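Local coordinates for protein transmembrane beta-barrels (Synthetic construct, PDB 6X9Z) that forms a small, computationally designed eight-stranded antiparallel beta barrel meant to fold into and span a lipid membrane, at residues E53-V58 with Y69-G73; P84-A90 with V102-N107. Residues are numbered along the deposited sequence.

Interaction 1: residues E53-V58 with Y69-G73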
ATOM      1  N   GLU A  53       9.971  -1.007  -2.543  1.00 41.35           N
ATOM      2  CA  GLU A  53       9.359  -0.433  -1.353  1.00 41.56           C
ATOM      3  C   GLU A  53       9.226  -1.496  -0.273  1.00 39.98           C
ATOM      4  O   GLU A  53       8.752  -2.605  -0.542  1.00 39.08           O
ATOM      5  CB  GLU A  53       7.991   0.163  -1.679  1.00 43.61           C
ATOM      6  CG  GLU A  53       7.210   0.613  -0.466  1.00 46.53           C
ATOM      7  CD  GLU A  53       5.886   1.242  -0.842  1.00 58.32           C
ATOM      8  OE1 GLU A  53       5.854   2.011  -1.831  1.00 55.18           O
ATOM      9  OE2 GLU A  53       4.875   0.957  -0.160  1.00 57.06           O
ATOM     10  N   VAL A  54       9.657  -1.154   0.941  1.00 39.48           N
ATOM     11  CA  VAL A  54       9.570  -2.036   2.100  1.00 37.31           C
ATOM     12  C   VAL A  54       9.112  -1.208   3.292  1.00 36.92           C
ATOM     13  O   VAL A  54       9.626  -0.109   3.525  1.00 37.56           O
ATOM     14  CB  VAL A  54      10.913  -2.730   2.408  1.00 37.41           C
ATOM     15  CG1 VAL A  54      10.872  -3.398   3.773  1.00 36.60           C
ATOM     16  CG2 VAL A  54      11.240  -3.754   1.335  1.00 38.06           C
ATOM     17  N   GLY A  55       8.140  -1.725   4.031  1.00 35.68           N
ATOM     18  CA  GLY A  55       7.652  -1.032   5.203  1.00 34.33           C
ATOM     19  C   GLY A  55       6.512  -1.804   5.824  1.00 33.37           C
ATOM     20  O   GLY A  55       6.327  -2.990   5.554  1.00 32.88           O
ATOM     21  N   GLY A  56       5.741  -1.112   6.648  1.00 33.48           N
ATOM     22  CA  GLY A  56       4.575  -1.716   7.258  1.00 32.74           C
ATOM     23  C   GLY A  56       3.813  -0.682   8.049  1.00 32.27           C
ATOM     24  O   GLY A  56       4.118   0.512   8.005  1.00 32.80           O
ATOM     25  N   GLY A  57       2.812  -1.149   8.782  1.00 31.92           N
ATOM     26  CA  GLY A  57       2.042  -0.237   9.601  1.00 31.96           C
ATOM     27  C   GLY A  57       1.032  -0.958  10.459  1.00 31.41           C
ATOM     28  O   GLY A  57       1.171  -2.147  10.751  1.00 31.15           O
ATOM     29  N   VAL A  58       0.014  -0.207  10.869  1.00 31.01           N
ATOM     30  CA  VAL A  58      -1.052  -0.711  11.722  1.00 30.90           C
ATOM     31  C   VAL A  58      -2.338  -0.760  10.911  1.00 31.09           C
ATOM     32  O   VAL A  58      -2.574   0.077  10.034  1.00 30.51           O
ATOM     33  CB  VAL A  58      -1.223   0.164  12.983  1.00 30.92           C
ATOM     34  CG1 VAL A  58      -2.079  -0.551  14.019  1.00 31.78           C
ATOM     35  CG2 VAL A  58       0.131   0.522  13.556  1.00 30.84           C
ATOM     36  N   TYR A  69      -6.075   1.475   7.429  1.00 29.70           N
ATOM     37  CA  TYR A  69      -4.680   1.196   7.732  1.00 30.37           C
ATOM     38  C   TYR A  69      -3.870   2.477   7.605  1.00 30.73           C
ATOM     39  O   TYR A  69      -4.218   3.380   6.840  1.00 30.34           O
ATOM     40  CB  TYR A  69      -4.099   0.106   6.815  1.00 30.34           C
ATOM     41  CG  TYR A  69      -3.982   0.500   5.361  1.00 30.31           C
ATOM     42  CD1 TYR A  69      -2.802   1.035   4.861  1.00 31.19           C
ATOM     43  CD2 TYR A  69      -5.049   0.335   4.486  1.00 30.60           C
ATOM     44  CE1 TYR A  69      -2.686   1.402   3.537  1.00 31.96           C
ATOM     45  CE2 TYR A  69      -4.941   0.700   3.153  1.00 31.22           C
ATOM     46  CZ  TYR A  69      -3.756   1.233   2.688  1.00 31.90           C
ATOM     47  OH  TYR A  69      -3.641   1.597   1.367  1.00 32.74           O
ATOM     48  N   VAL A  70      -2.804   2.549   8.391  1.00 30.57           N
ATOM     49  CA  VAL A  70      -1.758   3.549   8.230  1.00 31.27           C
ATOM     50  C   VAL A  70      -0.449   2.789   8.094  1.00 31.61           C
ATOM     51  O   VAL A  70      -0.269   1.736   8.714  1.00 31.30           O
ATOM     52  CB  VAL A  70      -1.721   4.554   9.405  1.00 31.15           C
ATOM     53  CG1 VAL A  70      -1.462   3.844  10.723  1.00 31.15           C
ATOM     54  CG2 VAL A  70      -0.688   5.660   9.162  1.00 31.17           C
ATOM     55  N   LYS A  71       0.440   3.283   7.241  1.00 32.20           N
ATOM     56  CA  LYS A  71       1.671   2.555   6.983  1.00 32.97           C
ATOM     57  C   LYS A  71       2.779   3.545   6.679  1.00 34.25           C
ATOM     58  O   LYS A  71       2.532   4.682   6.272  1.00 34.76           O
ATOM     59  CB  LYS A  71       1.509   1.561   5.828  1.00 32.97           C
ATOM     60  CG  LYS A  71       1.458   2.198   4.454  1.00 34.01           C
ATOM     61  CD  LYS A  71       1.308   1.140   3.373  1.00 35.98           C
ATOM     62  CE  LYS A  71       1.410   1.758   1.986  1.00 37.97           C
ATOM     63  NZ  LYS A  71       1.167   0.768   0.903  1.00 39.86           N
ATOM     64  N   ALA A  72       4.010   3.094   6.899  1.00 34.76           N
ATOM     65  CA  ALA A  72       5.190   3.868   6.557  1.00 35.95           C
ATOM     66  C   ALA A  72       6.289   2.903   6.148  1.00 35.14           C
ATOM     67  O   ALA A  72       6.318   1.751   6.587  1.00 34.45           O
ATOM     68  CB  ALA A  72       5.654   4.756   7.720  1.00 34.96           C
ATOM     69  N   GLY A  73       7.186   3.382   5.294  1.00 36.46           N
ATOM     70  CA  GLY A  73       8.299   2.571   4.849  1.00 37.44           C
ATOM     71  C   GLY A  73       9.336   3.373   4.093  1.00 39.44           C
ATOM     72  O   GLY A  73       9.494   4.576   4.325  1.00 39.64           O
TER
HETATM   73  O   HOH W   1       2.168   1.229  -2.243  1.00 40.65           O
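Four backbone hydrogen bonds join the two strands, in two reciprocal pairs. Gly56 N gives to Ala72 O at 2.9 Å and Ala72 N returns the bond to Gly56 O at 2.8 Å; two residues on, Val58 N reaches Val70 O at 2.9 Å and Val70 N reaches Val58 O at 3.0 Å. On the face turned to the barrel interior, a long salt bridge runs from Glu53 OE2 to Lys71 NZ (3.9 Å), and a water joins the same two atoms through weak bonds. Lys71 also pairs with Asp39 of strand 36-45, so its ammonium sits in a polar network on the inner side of the wall. These segments belong to the antiparallel hairpin of strands 49-59 and 66-77, neighbours in the closed barrel, with segment directions 151° apart. At the non-hydrogen-bonded pairs, glycine lets the backbones come unusually close: Gly55 CA lies 3.7 Å from Gly73 CA, and Gly57 CA 3.8 Å from Lys71 CA. A CB on any of these three glycines would clash with the opposite strand, and their phi near 180° with psi near -155° is a region suited to glycine. Gly57 CA also makes a CA-H...O contact with Val70 O (3.2 Å). On the outer face, with Ala72, Val58 CB meets Val70 CG1 at 4.3 Å, a thin apolar surface consistent with one facing lipid.

Interaction 2: residues P84-A90 with V102-N107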
ATOM      1  N   PRO A  84      11.946   8.167   2.577  1.00 42.41           N
ATOM      2  CA  PRO A  84      10.874   7.668   3.443  1.00 42.10           C
ATOM      3  C   PRO A  84       9.501   8.029   2.898  1.00 41.54           C
ATOM      4  O   PRO A  84       9.295   9.106   2.331  0.77 41.53           O
ATOM      5  CB  PRO A  84      11.145   8.375   4.777  1.00 42.65           C
ATOM      6  CG  PRO A  84      11.783   9.666   4.378  1.00 42.88           C
ATOM      7  CD  PRO A  84      12.566   9.393   3.112  1.00 43.28           C
ATOM      8  N   THR A  85       8.557   7.106   3.064  1.00 40.81           N
ATOM      9  CA  THR A  85       7.189   7.304   2.608  1.00 40.72           C
ATOM     10  C   THR A  85       6.227   6.810   3.675  1.00 39.89           C
ATOM     11  O   THR A  85       6.487   5.800   4.334  1.00 39.11           O
ATOM     12  CB  THR A  85       6.907   6.564   1.291  1.00 41.97           C
ATOM     13  OG1 THR A  85       7.001   5.152   1.505  1.00 41.84           O
ATOM     14  CG2 THR A  85       7.894   6.976   0.209  1.00 43.10           C
ATOM     15  N   ALA A  86       5.118   7.523   3.845  1.00 40.16           N
ATOM     16  CA  ALA A  86       4.042   7.074   4.713  1.00 38.73           C
ATOM     17  C   ALA A  86       2.735   7.083   3.933  1.00 38.48           C
ATOM     18  O   ALA A  86       2.604   7.750   2.903  1.00 39.71           O
ATOM     19  CB  ALA A  86       3.918   7.942   5.972  1.00 39.85           C
ATOM     20  N   GLY A  87       1.766   6.323   4.433  1.00 36.53           N
ATOM     21  CA  GLY A  87       0.482   6.216   3.770  1.00 35.62           C
ATOM     22  C   GLY A  87      -0.647   6.114   4.772  1.00 34.26           C
ATOM     23  O   GLY A  87      -0.449   5.747   5.935  1.00 33.75           O
ATOM     24  N   ALA A  88      -1.842   6.460   4.300  1.00 33.80           N
ATOM     25  CA  ALA A  88      -3.059   6.339   5.096  1.00 32.43           C
ATOM     26  C   ALA A  88      -4.177   5.953   4.141  1.00 32.51           C
ATOM     27  O   ALA A  88      -4.498   6.715   3.221  1.00 32.82           O
ATOM     28  CB  ALA A  88      -3.383   7.641   5.824  1.00 32.26           C
ATOM     29  N   GLY A  89      -4.760   4.779   4.343  1.00 31.03           N
ATOM     30  CA  GLY A  89      -5.769   4.322   3.416  1.00 30.99           C
ATOM     31  C   GLY A  89      -6.771   3.361   4.015  1.00 30.65           C
ATOM     32  O   GLY A  89      -6.879   3.236   5.238  1.00 30.06           O
ATOM     33  N   ALA A  90      -7.521   2.684   3.155  1.00 30.39           N
ATOM     34  CA  ALA A  90      -8.439   1.668   3.639  1.00 30.75           C
ATOM     35  C   ALA A  90      -8.714   0.669   2.527  1.00 31.31           C
ATOM     36  O   ALA A  90      -8.551   0.972   1.341  1.00 30.34           O
ATOM     37  CB  ALA A  90      -9.750   2.282   4.141  1.00 30.57           C
ATOM     38  N   VAL A 102      -7.878   2.236  -1.574  1.00 31.30           N
ATOM     39  CA  VAL A 102      -7.621   3.656  -1.765  1.00 31.73           C
ATOM     40  C   VAL A 102      -6.654   4.093  -0.679  1.00 32.31           C
ATOM     41  O   VAL A 102      -6.750   3.652   0.473  1.00 31.54           O
ATOM     42  CB  VAL A 102      -8.913   4.497  -1.732  1.00 31.59           C
ATOM     43  CG1 VAL A 102      -9.865   4.041  -2.824  1.00 31.22           C
ATOM     44  CG2 VAL A 102      -9.581   4.413  -0.369  1.00 31.71           C
ATOM     45  N   GLU A 103      -5.706   4.941  -1.053  1.00 32.59           N
ATOM     46  CA  GLU A 103      -4.629   5.297  -0.146  1.00 33.05           C
ATOM     47  C   GLU A 103      -4.164   6.708  -0.445  1.00 34.19           C
ATOM     48  O   GLU A 103      -3.845   7.030  -1.592  1.00 34.55           O
ATOM     49  CB  GLU A 103      -3.463   4.319  -0.281  1.00 32.77           C
ATOM     50  CG  GLU A 103      -2.228   4.737   0.473  1.00 34.22           C
ATOM     51  CD  GLU A 103      -1.165   3.674   0.445  1.00 35.46           C
ATOM     52  OE1 GLU A 103      -1.529   2.477   0.447  1.00 35.81           O
ATOM     53  OE2 GLU A 103       0.030   4.033   0.416  1.00 36.63           O
ATOM     54  N   TYR A 104      -4.136   7.539   0.587  1.00 34.69           N
ATOM     55  CA  TYR A 104      -3.465   8.826   0.534  1.00 36.33           C
ATOM     56  C   TYR A 104      -2.087   8.667   1.158  1.00 37.23           C
ATOM     57  O   TYR A 104      -1.959   8.123   2.260  1.00 36.52           O
ATOM     58  CB  TYR A 104      -4.270   9.896   1.267  1.00 36.83           C
ATOM     59  CG  TYR A 104      -3.539  11.205   1.402  1.00 38.78           C
ATOM     60  CD1 TYR A 104      -3.028  11.612   2.627  1.00 39.74           C
ATOM     61  CD2 TYR A 104      -3.351  12.031   0.303  1.00 39.46           C
ATOM     62  CE1 TYR A 104      -2.357  12.809   2.756  1.00 40.71           C
ATOM     63  CE2 TYR A 104      -2.678  13.228   0.420  1.00 40.83           C
ATOM     64  CZ  TYR A 104      -2.183  13.613   1.646  1.00 41.79           C
ATOM     65  OH  TYR A 104      -1.515  14.807   1.768  1.00 43.32           O
ATOM     66  N   GLY A 105      -1.057   9.121   0.447  1.00 38.41           N
ATOM     67  CA  GLY A 105       0.302   8.941   0.906  1.00 39.41           C
ATOM     68  C   GLY A 105       1.129  10.191   0.684  1.00 40.64           C
ATOM     69  O   GLY A 105       0.840  11.011  -0.190  1.00 40.71           O
ATOM     70  N   TRP A 106       2.167  10.323   1.503  1.00 42.29           N
ATOM     71  CA  TRP A 106       3.118  11.413   1.379  1.00 44.75           C
ATOM     72  C   TRP A 106       4.533  10.856   1.444  1.00 45.07           C
ATOM     73  O   TRP A 106       4.779   9.803   2.038  1.00 43.82           O
ATOM     74  CB  TRP A 106       2.902  12.495   2.460  1.00 45.17           C
ATOM     75  CG  TRP A 106       3.000  12.028   3.881  1.00 45.28           C
ATOM     76  CD1 TRP A 106       1.976  11.592   4.674  1.00 45.33           C
ATOM     77  CD2 TRP A 106       4.181  11.983   4.690  1.00 46.69           C
ATOM     78  NE1 TRP A 106       2.451  11.265   5.923  1.00 46.21           N
ATOM     79  CE2 TRP A 106       3.801  11.495   5.958  1.00 46.44           C
ATOM     80  CE3 TRP A 106       5.525  12.297   4.462  1.00 47.53           C
ATOM     81  CZ2 TRP A 106       4.717  11.317   6.996  1.00 48.90           C
ATOM     82  CZ3 TRP A 106       6.434  12.122   5.492  1.00 48.72           C
ATOM     83  CH2 TRP A 106       6.024  11.636   6.745  1.00 53.87           C
ATOM     84  N   ASN A 107       5.457  11.569   0.806  1.00 46.20           N
ATOM     85  CA  ASN A 107       6.836  11.116   0.684  1.00 45.95           C
ATOM     86  C   ASN A 107       7.788  12.135   1.298  1.00 46.90           C
ATOM     87  O   ASN A 107       7.364  13.008   2.056  1.00 47.29           O
ATOM     88  CB  ASN A 107       7.191  10.872  -0.786  1.00 46.28           C
ATOM     89  CG  ASN A 107       6.100  10.120  -1.537  1.00 47.64           C
ATOM     90  OD1 ASN A 107       6.137   8.895  -1.648  1.00 48.10           O
ATOM     91  ND2 ASN A 107       5.126  10.856  -2.059  1.00 45.00           N
TER
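Trp106 folds its indole back across the strand pair to lie against Ala86, with CE2 3.6 Å from Ala86 CB and Ala86 O over one ring face; its p rotamer brings the ring nearer to strand 82-93. That strand and 98-106 form an antiparallel hairpin in the wall of the eight-stranded barrel. Between 84-90 and 102-107, three reciprocal pairs of backbone hydrogen bonds form: Ala86 with Trp106, Ala88 with Tyr104 and Ala90 with Val102. The shortest is Ala88 N to Tyr104 O, 2.6 Å. All six of these side chains leave on the outer face, where small alanines sit opposite Trp106, Tyr104 and Val102, a surface consistent with lipid contact. On the inner face, Glu103 OE1 is hydrogen-bonded to Tyr69 OH, and Gly87, Gly89 and Gly105 keep the wall thin around it. At Gly89 a CB would clash with Val102 O and Glu103 CA, and at Gly87 with the Glu103 carboxylate. Asn107 ND2 hydrogen-bonds Leu111 O, while Thr85 CG2 touches Asn107 OD1 at 3.2 Å.

Interactions 1 and 2 are successive hairpin contacts, their centres about 8 Å apart, and strands 66-77 and 82-93 lie side by side to join them into one continuous stretch of barrel wall. Lys71 O and Gly87 N, 2.6 Å apart, make a probable backbone hydrogen bond across that seam. Inside the barrel, Tyr69 OH comes within 2.5 Å of Glu103 OE1, a probable hydrogen bond that spans strand 82-93 to reach the far strand of interaction 2; the ring passes over the backbone there, Tyr69 CE2 being 3.3 Å from Ala90 N. Gly89, with no side chain, leaves room for the Tyr69 ring, and Gly87 for the Glu103 carboxylate. Val70 CG2 meets Gly87 O at 3.2 Å.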